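Local coordinates for MexT protein (Pseudomonas aeruginosa, PDB 6L33) that activates transcription of the MexEF-OprN efflux pump genes as a LysR-type regulator that probably binds DNA; this chain is its regulatory domain, at residues Ser63-Leu68 against Glu180-Trp185; Arg43-Leu48 against Val107-Asp112; Ala8-Gly13 against Glu195-Ser200; Ser15-Phe20 against Pro135-Leu140. All coordinates share one frame; numbering follows the deposited sequence.

Contact 1 of 4, residues Ser63-Leu68 against Glu180-Trp185; sequences SYTDEL and ELSMAW
L181 places one methyl, CD2, over the middle of the Y64 ring, 3.6 Å from the ring centroid to CD2 and only 10° off the normal, a clean CH-pi contact. A chi1 of -56° puts Y64 CG anti to the carbonyl carbon, and chi2 turns the ring face to the methyl. L181 CD2 also reaches back to the main chain, 3.5 Å from Y64 N, so one methyl fills the corner between ring and backbone. Beneath this pair the chains are tied as antiparallel strands. S63 and S182 form the hydrogen-bonded pair, their side chains on the face opposite Y64 and L181: S182 N gives a nearly straight bond to S63 O at 2.8 Å, and S63 N returns one to S182 O at 3.1 Å. Y64 and L181 make the neighbouring non-hydrogen-bonded pair, and beyond them T65 N bonds to E180 O at 3.2 Å. T65 CG2 packs 3.7 Å from S182 CB, while L68 CD1, after the chain has looped away and returned, touches A184 CB at 3.6 Å. Second-shell residues fix the polar ends. Y64 OH is bonded to D17, and R74 serves both T65 OG1 and D66 O. Y156, from helix 155-164, packs on both Y64 and L181. The whole is an antiparallel pairing within the mixed five-stranded sheet of one lobe of the LysR substrate-binding domain, where strand 181-186 lies between strands 60-62 and 72-78, as in the periplasmic-binding-protein fold.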
# COMPACT_ATOMS: atom_id res chain seq x y z
N SER B 63 11.04 -8.91 1.74
CA SER B 63 9.81 -8.85 2.51
C SER B 63 10.05 -9.52 3.86
O SER B 63 11.03 -10.25 4.04
CB SER B 63 8.66 -9.55 1.77
OG SER B 63 7.42 -9.36 2.43
N TYR B 64 9.15 -9.26 4.80
CA TYR B 64 9.02 -10.16 5.93
C TYR B 64 8.54 -11.51 5.41
O TYR B 64 7.65 -11.58 4.55
CB TYR B 64 8.04 -9.60 6.96
CG TYR B 64 8.42 -8.23 7.45
CD1 TYR B 64 9.43 -8.06 8.39
CD2 TYR B 64 7.80 -7.09 6.95
CE1 TYR B 64 9.79 -6.81 8.84
CE2 TYR B 64 8.15 -5.84 7.39
CZ TYR B 64 9.15 -5.70 8.34
OH TYR B 64 9.50 -4.44 8.78
N THR B 65 9.15 -12.58 5.89
CA THR B 65 8.84 -13.91 5.40
C THR B 65 8.63 -14.86 6.57
O THR B 65 9.30 -14.76 7.59
CB THR B 65 9.95 -14.46 4.49
OG1 THR B 65 11.18 -14.50 5.23
CG2 THR B 65 10.13 -13.57 3.26
N ASP B 66 7.68 -15.78 6.40
CA ASP B 66 7.45 -16.83 7.37
C ASP B 66 7.88 -18.13 6.71
O ASP B 66 9.05 -18.54 6.84
CB ASP B 66 5.99 -16.82 7.85
CG ASP B 66 5.72 -17.83 8.94
OD1 ASP B 66 6.68 -18.47 9.42
OD2 ASP B 66 4.55 -17.99 9.32
N GLU B 67 7.00 -18.82 5.99
CA GLU B 67 7.36 -20.01 5.24
C GLU B 67 7.41 -19.70 3.75
O GLU B 67 6.69 -18.83 3.25
CB GLU B 67 6.38 -21.15 5.49
CG GLU B 67 5.99 -21.33 6.95
CD GLU B 67 7.01 -22.14 7.73
OE1 GLU B 67 6.83 -22.29 8.96
OE2 GLU B 67 7.98 -22.63 7.11
N LEU B 68 8.26 -20.43 3.04
CA LEU B 68 8.47 -20.28 1.61
C LEU B 68 8.35 -21.64 0.94
O LEU B 68 8.54 -22.68 1.59
CB LEU B 68 9.85 -19.67 1.31
CG LEU B 68 10.08 -18.25 1.84
CD1 LEU B 68 11.54 -17.88 1.74
CD2 LEU B 68 9.22 -17.25 1.08
N GLU B 180 11.60 -12.19 10.30
CA GLU B 180 12.79 -11.68 9.66
C GLU B 180 12.44 -10.94 8.36
O GLU B 180 11.47 -11.27 7.68
CB GLU B 180 13.75 -12.83 9.34
CG GLU B 180 13.04 -13.97 8.59
CD GLU B 180 13.97 -15.08 8.16
OE1 GLU B 180 14.06 -15.35 6.94
OE2 GLU B 180 14.61 -15.70 9.03
N LEU B 181 13.24 -9.94 8.03
CA LEU B 181 13.28 -9.44 6.66
C LEU B 181 14.18 -10.35 5.85
O LEU B 181 15.32 -10.63 6.25
CB LEU B 181 13.79 -8.00 6.61
CG LEU B 181 12.79 -6.84 6.71
CD1 LEU B 181 13.50 -5.51 6.53
CD2 LEU B 181 11.66 -6.99 5.70
N SER B 182 13.68 -10.84 4.72
CA SER B 182 14.41 -11.80 3.90
C SER B 182 14.47 -11.33 2.46
O SER B 182 13.61 -10.57 1.99
CB SER B 182 13.75 -13.19 3.93
OG SER B 182 13.99 -13.86 5.16
N MSE B 183 15.50 -11.79 1.75
CA MSE B 183 15.47 -11.81 0.30
C MSE B 183 15.22 -13.24 -0.11
O MSE B 183 15.96 -14.14 0.29
CB MSE B 183 16.76 -11.29 -0.32
CG MSE B 183 16.76 -11.41 -1.84
SE MSE B 183 18.37 -10.77 -2.72
CE MSE B 183 18.56 -9.06 -1.81
N ALA B 184 14.17 -13.47 -0.90
CA ALA B 184 13.79 -14.81 -1.28
C ALA B 184 13.57 -14.87 -2.78
O ALA B 184 13.00 -13.95 -3.38
CB ALA B 184 12.52 -15.27 -0.55
N TRP B 185 14.02 -15.96 -3.39
CA TRP B 185 13.84 -16.18 -4.82
C TRP B 185 13.66 -17.66 -5.06
O TRP B 185 13.89 -18.50 -4.18
CB TRP B 185 15.03 -15.61 -5.62
CG TRP B 185 16.35 -16.26 -5.33
CD1 TRP B 185 16.95 -17.25 -6.05
CD2 TRP B 185 17.24 -15.95 -4.24
NE1 TRP B 185 18.16 -17.58 -5.48
CE2 TRP B 185 18.36 -16.80 -4.37
CE3 TRP B 185 17.20 -15.04 -3.18
CZ2 TRP B 185 19.43 -16.76 -3.48
CZ3 TRP B 185 18.26 -15.01 -2.29
CH2 TRP B 185 19.36 -15.87 -2.45

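Contact 2 of 4, residues Arg43-Leu48 against Val107-Asp112; sequences RANYLL and VSFAGD. With SO4 (sulfate ion), chain E.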
# COMPACT_ATOMS: atom_id res chain seq x y z
N ARG B 43 3.52 -5.46 -4.54
CA ARG B 43 3.41 -5.45 -3.08
C ARG B 43 3.56 -6.87 -2.54
O ARG B 43 2.95 -7.81 -3.05
CB ARG B 43 2.07 -4.86 -2.65
CG ARG B 43 1.74 -5.05 -1.17
CD ARG B 43 2.67 -4.24 -0.27
NE ARG B 43 2.67 -2.82 -0.60
CZ ARG B 43 1.75 -1.95 -0.20
NH1 ARG B 43 0.74 -2.36 0.56
NH2 ARG B 43 1.84 -0.68 -0.55
N ALA B 44 4.38 -7.02 -1.49
CA ALA B 44 4.66 -8.33 -0.91
C ALA B 44 4.51 -8.28 0.60
O ALA B 44 4.83 -7.27 1.24
CB ALA B 44 6.07 -8.80 -1.27
N ASN B 45 4.00 -9.38 1.16
CA ASN B 45 3.95 -9.59 2.60
C ASN B 45 4.15 -11.08 2.85
O ASN B 45 4.20 -11.88 1.91
CB ASN B 45 2.63 -9.08 3.20
CG ASN B 45 1.41 -9.75 2.60
OD1 ASN B 45 1.12 -10.91 2.88
ND2 ASN B 45 0.67 -9.00 1.79
N TYR B 46 4.27 -11.46 4.12
CA TYR B 46 4.62 -12.85 4.40
C TYR B 46 3.52 -13.83 4.02
O TYR B 46 3.79 -15.03 3.93
CB TYR B 46 5.02 -13.03 5.87
CG TYR B 46 3.91 -12.84 6.88
CD1 TYR B 46 3.01 -13.86 7.16
CD2 TYR B 46 3.80 -11.65 7.59
CE1 TYR B 46 2.00 -13.69 8.09
CE2 TYR B 46 2.80 -11.47 8.53
CZ TYR B 46 1.90 -12.49 8.77
OH TYR B 46 0.91 -12.31 9.70
N LEU B 47 2.29 -13.36 3.78
CA LEU B 47 1.23 -14.25 3.30
C LEU B 47 1.24 -14.39 1.78
O LEU B 47 1.08 -15.50 1.27
CB LEU B 47 -0.14 -13.74 3.76
CG LEU B 47 -0.49 -13.88 5.24
CD1 LEU B 47 -1.93 -13.46 5.49
CD2 LEU B 47 -0.26 -15.31 5.72
N LEU B 48 1.43 -13.28 1.06
CA LEU B 48 1.44 -13.32 -0.40
C LEU B 48 2.76 -13.83 -0.96
O LEU B 48 2.81 -14.18 -2.15
CB LEU B 48 1.18 -11.92 -0.97
CG LEU B 48 -0.22 -11.32 -0.85
CD1 LEU B 48 -0.27 -9.99 -1.59
CD2 LEU B 48 -1.27 -12.28 -1.40
N VAL B 107 -1.81 -4.57 11.74
CA VAL B 107 -1.41 -4.69 10.34
C VAL B 107 -1.72 -6.13 9.93
O VAL B 107 -0.95 -7.05 10.19
CB VAL B 107 0.06 -4.34 10.11
CG1 VAL B 107 0.38 -4.38 8.62
CG2 VAL B 107 0.37 -2.97 10.69
N SER B 108 -2.88 -6.32 9.30
CA SER B 108 -3.35 -7.64 8.88
C SER B 108 -3.46 -7.64 7.37
O SER B 108 -4.17 -6.80 6.79
CB SER B 108 -4.70 -7.96 9.53
OG SER B 108 -5.30 -9.10 8.93
N PHE B 109 -2.76 -8.56 6.72
CA PHE B 109 -2.67 -8.59 5.27
C PHE B 109 -3.82 -9.33 4.61
O PHE B 109 -3.92 -9.33 3.38
CB PHE B 109 -1.33 -9.19 4.86
CG PHE B 109 -0.15 -8.48 5.46
CD1 PHE B 109 0.17 -7.19 5.07
CD2 PHE B 109 0.62 -9.09 6.43
CE1 PHE B 109 1.24 -6.52 5.63
CE2 PHE B 109 1.70 -8.43 7.00
CZ PHE B 109 2.01 -7.15 6.59
N ALA B 110 -4.71 -9.95 5.40
CA ALA B 110 -5.84 -10.68 4.83
C ALA B 110 -7.14 -10.44 5.58
O ALA B 110 -8.07 -11.25 5.47
CB ALA B 110 -5.54 -12.19 4.78
N GLY B 111 -7.24 -9.36 6.35
CA GLY B 111 -8.50 -9.00 6.97
C GLY B 111 -8.82 -9.68 8.29
O GLY B 111 -9.95 -9.56 8.76
N ASP B 112 -7.86 -10.39 8.89
CA ASP B 112 -8.10 -10.97 10.20
C ASP B 112 -8.08 -9.89 11.27
O ASP B 112 -7.30 -8.94 11.20
CB ASP B 112 -7.06 -12.04 10.51
CG ASP B 112 -7.55 -13.07 11.51
OD1 ASP B 112 -8.68 -12.91 12.01
OD2 ASP B 112 -6.81 -14.03 11.79
S SO4 E . 0.01 -4.66 -6.38
O1 SO4 E . -0.89 -5.50 -7.18
O2 SO4 E . -0.45 -4.63 -4.99
O3 SO4 E . 1.35 -5.22 -6.44
O4 SO4 E . 0.02 -3.31 -6.92
O HOH W 1 -1.60 -10.77 8.57
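N45 and F109 form the tight part of this contact. CB of N45 sits over the phenyl ring centre, 3.5 Å from the centroid, and the amide, its plane within 6° of the ring's, lies over the root of the side chain at F109 CG and CB, with N45 CG 3.5 Å from F109 CG. With CG between the backbone N and the carbonyl carbon (chi1 59°), the amide folds back over its own chain, and OD1 accepts two backbone bonds, from L47 N at 2.9 Å and from L48 N at 3.0 Å. This Asx turn pins the amide, and the L48 donor comes from well above the carbonyl plane. The ring is also held at its rim: F109 turns an edge toward the face of Y46 in an offset edge-to-face pair, planes at 89° and centroids 5.5 Å apart, with F109 CE2 touching Y46 CE2 at 3.6 Å.

Toward solvent the fit slackens. L47 CD1 meets A110 CB at 3.9 Å, both on exposed residues, and Y46 OH joins F109 N only through a water, which accepts from F109 N at 3.1 Å. Away from the ring, R43 N donates to a sulfate, probably from the crystallisation liquor, that R42 of the same chain and R43 NH1 of the second subunit also hold. The contact thus links the loop from strand 38-43 to helix 49-55 with the loop from strand 103-107 to helix 116-123, one from each lobe; F137 packs against F109, F179 stacks edge-to-face with Y46, and R43 lies against D16.

Contact 3 of 4, residues Ala8-Gly13 against Glu195-Ser200; sequences AVFRIG and ERWLRS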
# COMPACT_ATOMS: atom_id res chain seq x y z
N ALA B 8 15.32 -5.88 -20.79
CA ALA B 8 14.46 -6.83 -20.10
C ALA B 8 13.65 -6.14 -19.02
O ALA B 8 14.06 -5.12 -18.45
CB ALA B 8 15.29 -7.97 -19.49
N VAL B 9 12.48 -6.70 -18.74
CA VAL B 9 11.61 -6.23 -17.67
C VAL B 9 11.81 -7.14 -16.46
O VAL B 9 11.80 -8.37 -16.60
CB VAL B 9 10.14 -6.20 -18.10
CG1 VAL B 9 9.25 -5.74 -16.96
CG2 VAL B 9 9.97 -5.30 -19.32
N PHE B 10 12.00 -6.54 -15.29
CA PHE B 10 12.21 -7.29 -14.06
C PHE B 10 11.03 -7.07 -13.12
O PHE B 10 10.52 -5.95 -13.00
CB PHE B 10 13.52 -6.87 -13.39
CG PHE B 10 14.74 -7.46 -14.03
CD1 PHE B 10 14.84 -8.83 -14.24
CD2 PHE B 10 15.78 -6.65 -14.45
CE1 PHE B 10 15.95 -9.38 -14.84
CE2 PHE B 10 16.90 -7.19 -15.05
CZ PHE B 10 16.99 -8.56 -15.24
N ARG B 11 10.60 -8.14 -12.47
CA ARG B 11 9.46 -8.12 -11.56
C ARG B 11 9.93 -8.55 -10.18
O ARG B 11 10.40 -9.68 -10.01
CB ARG B 11 8.33 -9.02 -12.08
CG ARG B 11 7.71 -8.53 -13.37
CD ARG B 11 6.93 -9.62 -14.09
NE ARG B 11 6.40 -9.16 -15.37
CZ ARG B 11 7.05 -9.23 -16.53
NH1 ARG B 11 6.49 -8.78 -17.64
NH2 ARG B 11 8.27 -9.76 -16.57
N ILE B 12 9.81 -7.66 -9.20
CA ILE B 12 10.23 -7.92 -7.84
C ILE B 12 9.09 -7.59 -6.89
O ILE B 12 8.19 -6.82 -7.21
CB ILE B 12 11.50 -7.12 -7.45
CG1 ILE B 12 11.17 -5.63 -7.30
CG2 ILE B 12 12.60 -7.32 -8.47
CD1 ILE B 12 12.34 -4.79 -6.85
N GLY B 13 9.14 -8.20 -5.71
CA GLY B 13 8.16 -7.97 -4.66
C GLY B 13 8.82 -7.29 -3.47
O GLY B 13 9.91 -7.68 -3.05
N GLU B 195 19.19 -12.70 -13.33
CA GLU B 195 18.59 -12.66 -12.00
C GLU B 195 19.65 -12.56 -10.91
O GLU B 195 19.47 -11.82 -9.94
CB GLU B 195 17.70 -13.89 -11.79
CG GLU B 195 16.48 -13.90 -12.69
CD GLU B 195 15.57 -12.71 -12.46
OE1 GLU B 195 14.97 -12.22 -13.44
OE2 GLU B 195 15.47 -12.25 -11.30
N ARG B 196 20.75 -13.30 -11.05
CA ARG B 196 21.88 -13.11 -10.15
C ARG B 196 22.32 -11.66 -10.13
O ARG B 196 22.66 -11.11 -9.08
CB ARG B 196 23.05 -14.02 -10.57
CG ARG B 196 24.42 -13.55 -10.08
CD ARG B 196 25.20 -12.80 -11.17
NE ARG B 196 26.34 -12.07 -10.61
CZ ARG B 196 27.00 -11.11 -11.24
NH1 ARG B 196 26.64 -10.75 -12.47
NH2 ARG B 196 28.02 -10.50 -10.65
N TRP B 197 22.32 -11.02 -11.30
CA TRP B 197 22.72 -9.62 -11.40
C TRP B 197 21.75 -8.72 -10.65
O TRP B 197 22.17 -7.83 -9.89
CB TRP B 197 22.81 -9.23 -12.87
CG TRP B 197 23.11 -7.79 -13.09
CD1 TRP B 197 24.34 -7.19 -13.04
CD2 TRP B 197 22.17 -6.76 -13.42
NE1 TRP B 197 24.21 -5.85 -13.31
CE2 TRP B 197 22.90 -5.56 -13.54
CE3 TRP B 197 20.79 -6.74 -13.60
CZ2 TRP B 197 22.28 -4.35 -13.85
CZ3 TRP B 197 20.18 -5.54 -13.91
CH2 TRP B 197 20.93 -4.37 -14.04
N LEU B 198 20.45 -8.92 -10.84
CA LEU B 198 19.46 -8.10 -10.14
C LEU B 198 19.57 -8.29 -8.63
O LEU B 198 19.56 -7.31 -7.88
CB LEU B 198 18.05 -8.45 -10.63
CG LEU B 198 16.90 -7.82 -9.84
CD1 LEU B 198 17.00 -6.31 -9.85
CD2 LEU B 198 15.56 -8.28 -10.40
N ARG B 199 19.68 -9.54 -8.18
CA ARG B 199 19.76 -9.80 -6.75
C ARG B 199 21.03 -9.21 -6.14
O ARG B 199 20.99 -8.65 -5.04
CB ARG B 199 19.69 -11.31 -6.49
CG ARG B 199 18.39 -11.95 -6.95
CD ARG B 199 18.19 -13.32 -6.34
NE ARG B 199 19.33 -14.20 -6.58
CZ ARG B 199 19.41 -15.05 -7.60
NH1 ARG B 199 18.42 -15.14 -8.48
NH2 ARG B 199 20.48 -15.82 -7.73
N SER B 200 22.16 -9.31 -6.85
CA SER B 200 23.38 -8.68 -6.36
C SER B 200 23.24 -7.17 -6.31
O SER B 200 23.86 -6.51 -5.47
CB SER B 200 24.58 -9.09 -7.22
OG SER B 200 24.46 -8.59 -8.54
O HOH W 2 11.93 -10.70 -12.85
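F10 and L198 meet between strand and helix: chi1 sets F10 CG anti to the carbonyl carbon (-77°) and L198 CG anti to the backbone N (171°), both directed into the space that separates the two segments. L198 CD2 then touches two residues of the strand, F10 CG at 3.8 Å and I12 CG2 at 3.7 Å, approaching the F10 ring obliquely in an off-centre CH-pi contact. F10 slides past L198 and ends against W197, where F10 CE2 lies 3.8 Å from CZ3 at the indole edge. This is helix-on-sheet packing that joins the first strand and the last helix of the chain: helix 193-203 rests on strand 9-14 of the five-stranded sheet, the axes of the two short segments 10.7 Å apart and 51° apart in direction. V60 of the adjacent strand packs on both I12 and L198. E195 bends at chi2 and brings OE1 to the F10 rim, 3.3 Å from CE1 and close to the ring plane, its carboxylate almost upright to the ring. Its other oxygen is bonded to S59, while W197 NE1 is bonded to E33. A water accepting from R11 N at 2.9 Å gives E195 OE1 a weak bond.

Contact 4 of 4, residues Ser15-Phe20 against Pro135-Leu140; sequences SDDVEF and PQFNGL
D16 reaches from the chain ahead of helix 18-33 across to the loop Q136-N138. Starting at its root, CB lies 3.3 Å from N138 ND2. CG, set between the backbone N and the carbonyl carbon by chi1 77°, comes 3.8 Å from Q136 CB. Beyond it the carboxylate divides its work. OD1 takes F137 N at 3.2 Å with an angle of 164° at the hydrogen, on its syn side and tilted 29° from the carboxylate plane, and also lies at the edge of the F137 ring, 3.3 Å from CD2 and close to the ring plane. OD2 accepts N138 N at 2.9 Å, the donor nearly in line with its C-O bond, and a weak bond from F137 N as well. Two consecutive backbone N-H groups thus converge on one carboxylate, which can hardly turn.

They belong to a type II turn, F137 to L140, closed by L140 N to F137 O at 3.2 Å, with G139 at its third position. This turn leads into helix 140-144 of the second lobe, while D16 belongs to the first, so the pair bridges the cleft between the two lobes that is the usual effector site of LysR regulators. Alongside, F20 CE2 packs on N138 CB at 3.4 Å, the ring standing steeply to the amide. D17 lies beside F137, the two side chains pointing the same way. From the second subunit, Q136 packs on E19 and F20, and its NE2 makes a weak bond to D16 O.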
# COMPACT_ATOMS: atom_id res chain seq x y z
N SER B 15 8.08 -5.43 0.48
CA SER B 15 7.27 -4.97 1.60
C SER B 15 7.12 -3.46 1.51
O SER B 15 8.00 -2.75 1.02
CB SER B 15 7.92 -5.38 2.92
OG SER B 15 7.18 -4.88 4.03
N ASP B 16 5.97 -2.96 1.98
CA ASP B 16 5.66 -1.55 1.76
C ASP B 16 6.59 -0.63 2.53
O ASP B 16 6.86 0.49 2.08
CB ASP B 16 4.19 -1.27 2.11
CG ASP B 16 3.94 -1.17 3.60
OD1 ASP B 16 3.87 -2.22 4.27
OD2 ASP B 16 3.80 -0.04 4.10
N ASP B 17 7.12 -1.07 3.67
CA ASP B 17 8.09 -0.25 4.38
C ASP B 17 9.46 -0.31 3.72
O ASP B 17 10.14 0.72 3.59
CB ASP B 17 8.18 -0.69 5.85
CG ASP B 17 8.39 -2.18 6.01
OD1 ASP B 17 8.37 -2.90 4.99
OD2 ASP B 17 8.59 -2.64 7.16
N VAL B 18 9.89 -1.50 3.27
CA VAL B 18 11.18 -1.64 2.60
C VAL B 18 11.24 -0.78 1.35
O VAL B 18 12.30 -0.24 1.00
CB VAL B 18 11.44 -3.13 2.27
CG1 VAL B 18 12.69 -3.29 1.41
CG2 VAL B 18 11.56 -3.94 3.55
N GLU B 19 10.11 -0.61 0.66
CA GLU B 19 10.07 0.15 -0.58
C GLU B 19 10.55 1.58 -0.40
O GLU B 19 11.13 2.17 -1.32
CB GLU B 19 8.65 0.12 -1.15
CG GLU B 19 8.43 1.00 -2.36
CD GLU B 19 7.31 0.48 -3.24
OE1 GLU B 19 6.87 1.23 -4.14
OE2 GLU B 19 6.87 -0.67 -3.03
N PHE B 20 10.34 2.17 0.78
CA PHE B 20 10.70 3.57 0.99
C PHE B 20 12.21 3.77 0.94
O PHE B 20 12.70 4.70 0.28
CB PHE B 20 10.14 4.07 2.32
CG PHE B 20 8.67 4.35 2.28
CD1 PHE B 20 8.20 5.56 1.80
CD2 PHE B 20 7.76 3.41 2.73
CE1 PHE B 20 6.84 5.83 1.76
CE2 PHE B 20 6.40 3.67 2.69
CZ PHE B 20 5.94 4.88 2.21
N PRO B 135 -4.06 -2.96 5.85
CA PRO B 135 -3.26 -3.92 5.07
C PRO B 135 -1.81 -3.52 4.83
O PRO B 135 -1.13 -4.21 4.07
CB PRO B 135 -4.03 -3.96 3.74
CG PRO B 135 -4.59 -2.57 3.60
CD PRO B 135 -4.86 -2.06 4.99
N GLN B 136 -1.32 -2.45 5.44
CA GLN B 136 0.04 -1.99 5.19
C GLN B 136 0.55 -1.22 6.40
O GLN B 136 -0.20 -0.88 7.31
CB GLN B 136 0.12 -1.12 3.94
CG GLN B 136 -0.52 0.24 4.12
CD GLN B 136 -0.78 0.93 2.80
OE1 GLN B 136 -0.86 0.29 1.75
NE2 GLN B 136 -0.92 2.25 2.84
N PHE B 137 1.85 -0.93 6.37
CA PHE B 137 2.51 -0.20 7.44
C PHE B 137 2.46 1.31 7.24
O PHE B 137 2.12 2.05 8.17
CB PHE B 137 3.97 -0.66 7.57
CG PHE B 137 4.12 -2.04 8.13
CD1 PHE B 137 3.80 -2.29 9.46
CD2 PHE B 137 4.56 -3.09 7.34
CE1 PHE B 137 3.93 -3.56 9.99
CE2 PHE B 137 4.69 -4.36 7.87
CZ PHE B 137 4.37 -4.60 9.19
N ASN B 138 2.78 1.79 6.04
CA ASN B 138 2.87 3.23 5.82
C ASN B 138 1.50 3.89 5.97
O ASN B 138 0.46 3.30 5.65
CB ASN B 138 3.46 3.54 4.45
CG ASN B 138 2.71 2.86 3.31
OD1 ASN B 138 1.56 3.19 3.03
ND2 ASN B 138 3.37 1.93 2.64
N GLY B 139 1.51 5.13 6.46
CA GLY B 139 0.29 5.85 6.76
C GLY B 139 -0.31 5.55 8.12
O GLY B 139 -1.27 6.22 8.51
N LEU B 140 0.24 4.57 8.85
CA LEU B 140 -0.33 4.19 10.14
C LEU B 140 -0.30 5.33 11.14
O LEU B 140 -1.20 5.43 11.99
CB LEU B 140 0.42 2.97 10.68
CG LEU B 140 -0.26 2.12 11.75
CD1 LEU B 140 -1.65 1.71 11.30
CD2 LEU B 140 0.60 0.89 12.04

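Contacts 1, 2 and 4 crowd together around the cleft between the two lobes, probably the effector site as in other LysR regulators, with centres 11 Å apart between contacts 2 and 4, 13 Å between 1 and 2, and 16 Å between 1 and 4. Y64 OH, 2.6 Å from D17 OD2 in a probable hydrogen bond, couples the strand pairing of contact 1 to contact 4, while Y64 O touches Y46 CB of contact 2. F137 and P135 of contact 4 meet V107 and F109. Contact 3 lies on the same sheet as contact 1, centres 16 Å apart, and about 23 Å from contact 2; R199 joins it to W185. Contacts 2 and 4 also face the second subunit.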